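Local coordinates for protein dihydrofolate reductase (Moritella profunda, PDB 3IA4) that reduces 7,8-dihydrofolate to 5,6,7,8-tetrahydrofolate with NADPH, a step probably needed for making glycine, purines and DNA precursors, at residues I15-K20 and E122-F127. Numbering follows the deposited sequence.
With NDP (NADPH dihydro-nicotinamide-adenine-dinucleotide phosphate), chain E.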
loop_
_atom_site.group_PDB
_atom_site.type_symbol
_atom_site.label_atom_id
_atom_site.label_comp_id
_atom_site.label_asym_id
_atom_site.label_seq_id
_atom_site.Cartn_x
_atom_site.Cartn_y
_atom_site.Cartn_z
ATOM N N ILE A 15 5.077 -6.905 6.606
ATOM C CA ILE A 15 5.198 -5.917 5.529
ATOM C C ILE A 15 6.444 -5.060 5.659
ATOM O O ILE A 15 6.816 -4.411 4.687
ATOM C CB ILE A 15 3.975 -4.971 5.416
ATOM C CG1 ILE A 15 3.765 -4.195 6.713
ATOM C CG2 ILE A 15 2.762 -5.767 5.001
ATOM C CD1 ILE A 15 2.623 -3.133 6.552
ATOM N N GLY A 16 7.116 -5.051 6.832
ATOM C CA GLY A 16 8.196 -4.071 7.030
ATOM C C GLY A 16 9.170 -4.473 8.129
ATOM O O GLY A 16 8.795 -5.264 9.000
ATOM N N LEU A 17 10.395 -3.960 8.038
ATOM C CA LEU A 17 11.372 -4.110 9.112
ATOM C C LEU A 17 12.291 -2.914 9.016
ATOM O O LEU A 17 12.836 -2.648 7.930
ATOM C CB LEU A 17 12.151 -5.424 8.924
ATOM C CG LEU A 17 13.255 -5.612 9.977
ATOM C CD1 LEU A 17 12.748 -5.669 11.404
ATOM C CD2 LEU A 17 14.084 -6.854 9.688
ATOM N N ASP A 18 12.494 -2.182 10.107
ATOM C CA ASP A 18 13.445 -1.051 10.109
ATOM C C ASP A 18 13.149 0.016 9.027
ATOM O O ASP A 18 14.087 0.550 8.370
ATOM C CB ASP A 18 14.884 -1.544 9.952
ATOM C CG ASP A 18 15.323 -2.448 11.091
ATOM O OD1 ASP A 18 16.108 -3.403 10.820
ATOM O OD2 ASP A 18 14.881 -2.236 12.240
ATOM N N ASN A 19 11.857 0.263 8.827
ATOM C CA ASN A 19 11.317 1.245 7.855
ATOM C C ASN A 19 11.696 0.964 6.408
ATOM O O ASN A 19 11.791 1.892 5.588
ATOM C CB ASN A 19 11.685 2.718 8.175
ATOM C CG ASN A 19 10.552 3.686 7.790
ATOM O OD1 ASN A 19 9.411 3.431 8.173
ATOM N ND2 ASN A 19 10.857 4.816 7.092
ATOM N N LYS A 20 11.975 -0.312 6.110
ATOM C CA LYS A 20 12.216 -0.770 4.755
ATOM C C LYS A 20 11.423 -2.063 4.561
ATOM O O LYS A 20 10.855 -2.571 5.515
ATOM C CB LYS A 20 13.703 -1.086 4.534
ATOM C CG LYS A 20 14.573 0.141 4.659
ATOM C CD LYS A 20 16.058 -0.228 4.493
ATOM C CE LYS A 20 16.982 0.648 5.364
ATOM N NZ LYS A 20 16.897 2.142 5.154
ATOM N N GLU A 122 11.546 -12.043 9.312
ATOM C CA GLU A 122 11.153 -11.298 10.537
ATOM C C GLU A 122 10.640 -9.894 10.207
ATOM O O GLU A 122 11.087 -9.213 9.293
ATOM C CB GLU A 122 12.334 -11.176 11.499
ATOM C CG GLU A 122 12.506 -12.441 12.372
ATOM C CD GLU A 122 13.759 -12.356 13.239
ATOM O OE1 GLU A 122 14.313 -11.201 13.388
ATOM O OE2 GLU A 122 14.214 -13.444 13.696
ATOM N N GLY A 123 9.643 -9.448 10.963
ATOM C CA GLY A 123 9.090 -8.135 10.741
ATOM C C GLY A 123 9.095 -7.240 11.980
ATOM O O GLY A 123 9.318 -7.715 13.082
ATOM N N ASP A 124 8.854 -5.935 11.763
ATOM C CA ASP A 124 8.441 -5.062 12.859
ATOM C C ASP A 124 7.158 -4.269 12.528
ATOM O O ASP A 124 6.779 -3.366 13.268
ATOM C CB ASP A 124 9.590 -4.140 13.333
ATOM C CG ASP A 124 9.983 -3.098 12.316
ATOM O OD1 ASP A 124 9.220 -2.785 11.350
ATOM O OD2 ASP A 124 11.078 -2.517 12.507
ATOM N N THR A 125 6.536 -4.602 11.392
ATOM C CA THR A 125 5.243 -4.033 10.978
ATOM C C THR A 125 4.482 -5.112 10.209
ATOM O O THR A 125 5.068 -5.898 9.442
ATOM C CB THR A 125 5.375 -2.789 10.077
ATOM O OG1 THR A 125 6.400 -3.003 9.149
ATOM C CG2 THR A 125 5.819 -1.591 10.952
ATOM N N TRP A 126 3.187 -5.206 10.477
ATOM C CA TRP A 126 2.372 -6.255 9.889
ATOM C C TRP A 126 1.141 -5.649 9.277
ATOM O O TRP A 126 0.557 -4.683 9.810
ATOM C CB TRP A 126 1.892 -7.258 11.000
ATOM C CG TRP A 126 3.017 -8.069 11.520
ATOM C CD1 TRP A 126 3.337 -9.334 11.134
ATOM C CD2 TRP A 126 3.961 -7.693 12.532
ATOM N NE1 TRP A 126 4.491 -9.750 11.792
ATOM C CE2 TRP A 126 4.885 -8.763 12.659
ATOM C CE3 TRP A 126 4.148 -6.528 13.320
ATOM C CZ2 TRP A 126 5.994 -8.708 13.530
ATOM C CZ3 TRP A 126 5.274 -6.474 14.197
ATOM C CH2 TRP A 126 6.168 -7.571 14.287
ATOM N N PHE A 127 0.675 -6.237 8.203
ATOM C CA PHE A 127 -0.671 -5.847 7.628
ATOM C C PHE A 127 -1.774 -6.228 8.626
ATOM O O PHE A 127 -1.658 -7.191 9.404
ATOM C CB PHE A 127 -0.891 -6.657 6.311
ATOM C CG PHE A 127 -1.960 -6.066 5.436
ATOM C CD1 PHE A 127 -3.225 -6.669 5.327
ATOM C CD2 PHE A 127 -1.703 -4.858 4.777
ATOM C CE1 PHE A 127 -4.245 -6.059 4.515
ATOM C CE2 PHE A 127 -2.680 -4.258 3.985
ATOM C CZ PHE A 127 -3.973 -4.821 3.875
HETATM P PA NDP E . 3.198 4.790 8.403
HETATM O O1A NDP E . 1.780 4.299 8.532
HETATM O O2A NDP E . 3.891 4.832 7.076
HETATM O O5B NDP E . 3.396 6.271 9.068
HETATM C C5B NDP E . 2.820 6.524 10.367
HETATM C C4B NDP E . 2.958 8.025 10.590
HETATM O O4B NDP E . 1.890 8.643 9.858
HETATM C C3B NDP E . 2.603 8.406 12.048
HETATM O O3B NDP E . 3.742 8.245 12.887
HETATM C C2B NDP E . 2.096 9.834 11.931
HETATM O O2B NDP E . 3.142 10.729 11.540
HETATM C C1B NDP E . 1.269 9.681 10.671
HETATM N N9A NDP E . -0.150 9.351 10.923
HETATM C C8A NDP E . -0.647 8.117 11.105
HETATM N N7A NDP E . -1.991 8.149 11.214
HETATM C C5A NDP E . -2.364 9.452 11.078
HETATM C C6A NDP E . -3.621 10.213 11.046
HETATM N N6A NDP E . -4.846 9.623 11.240
HETATM N N1A NDP E . -3.488 11.568 10.844
HETATM C C2A NDP E . -2.346 12.213 10.634
HETATM N N3A NDP E . -1.179 11.574 10.651
HETATM C C4A NDP E . -1.150 10.216 10.861
HETATM O O3 NDP E . 4.164 4.009 9.440
HETATM P PN NDP E . 4.409 2.487 9.898
HETATM O O1N NDP E . 3.146 1.952 10.466
HETATM O O2N NDP E . 5.645 2.463 10.722
HETATM O O5D NDP E . 4.603 1.717 8.527
HETATM C C5D NDP E . 5.839 1.855 7.840
HETATM C C4D NDP E . 6.407 0.475 7.531
HETATM O O4D NDP E . 5.579 -0.188 6.504
HETATM C C3D NDP E . 7.831 0.494 6.958
HETATM O O3D NDP E . 8.544 -0.656 7.453
HETATM C C2D NDP E . 7.630 0.314 5.452
HETATM O O2D NDP E . 8.768 -0.267 4.767
HETATM C C1D NDP E . 6.460 -0.631 5.454
HETATM N N1N NDP E . 5.640 -0.621 4.247
HETATM C C2N NDP E . 5.433 -1.785 3.628
HETATM C C3N NDP E . 4.576 -1.844 2.558
HETATM C C7N NDP E . 4.384 -3.165 1.881
HETATM O O7N NDP E . 3.520 -3.249 1.033
HETATM N N7N NDP E . 5.043 -4.263 2.265
HETATM C C4N NDP E . 3.836 -0.652 1.973
HETATM C C5N NDP E . 4.111 0.513 2.797
HETATM C C6N NDP E . 5.008 0.502 3.837
HETATM P P2B NDP E . 3.481 12.045 12.429
HETATM O O1X NDP E . 4.332 12.821 11.521
HETATM O O2X NDP E . 2.142 12.583 12.800
HETATM O O3X NDP E . 4.131 11.512 13.676
HETATM O O HOH W 1 9.463 -0.560 9.968
#
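Asp124 and Asp18 make the side-chain bond of this contact: the Asp18 backbone N donates to Asp124 OD2 at 2.8 Å, nearly straight at 171°, coming in from above the carboxylate plane. Asp124 has its CG between its own backbone N and carbonyl carbon (chi1 68°). The bond reaches into the type I' turn Leu17–Lys20. An alanine in place of Asp124 would probably leave Asp18 N and a bridging water without their carboxylate partner, and the turn less firmly tied to the 122–127 segment. The two acids sit close, Asp18 OD2 3.8 Å from Asp124 OD2, like charges that would probably repel, an effect the Asp18 N-H and the water may partly offset.

That water gives a bond to Asp124 OD1 at 2.6 Å, accepts from Asn19 N and bonds O3D of the NADPH ribose. Ile15 O accepts from the carboxamide N7N of NADPH at 3.0 Å.

Backbone bonds join the strands. Asp124 N donates to Gly16 O (2.8 Å) and Ile15 N to Thr125 O (3.0 Å), while two weak bonds complete the antiparallel Gly16–Thr125 pair. Two residues of one strand, Ile15 and Gly16, stand against the single Thr125, which makes a classic beta bulge. Thr125 OG1 lies 3.0 Å from Gly16 CA, where a side chain would clash with it.

The apolar contact is light: Ile15 CG2 touches Phe127 CB. Separately, the Leu17 CD1 methyl lies by the Asp124 carboxylate, the two side chains crossing at about a right angle.

This two-stranded sheet, separate from the main eight-stranded one, joins the mobile active-site loop to the FG loop, consistent with the family's closed conformation, which covers the nicotinamide. The side chains of Ile15 and Phe127 touch strand 2-9, and the Phe127 ring also meets Tyr102 of helix 99-105.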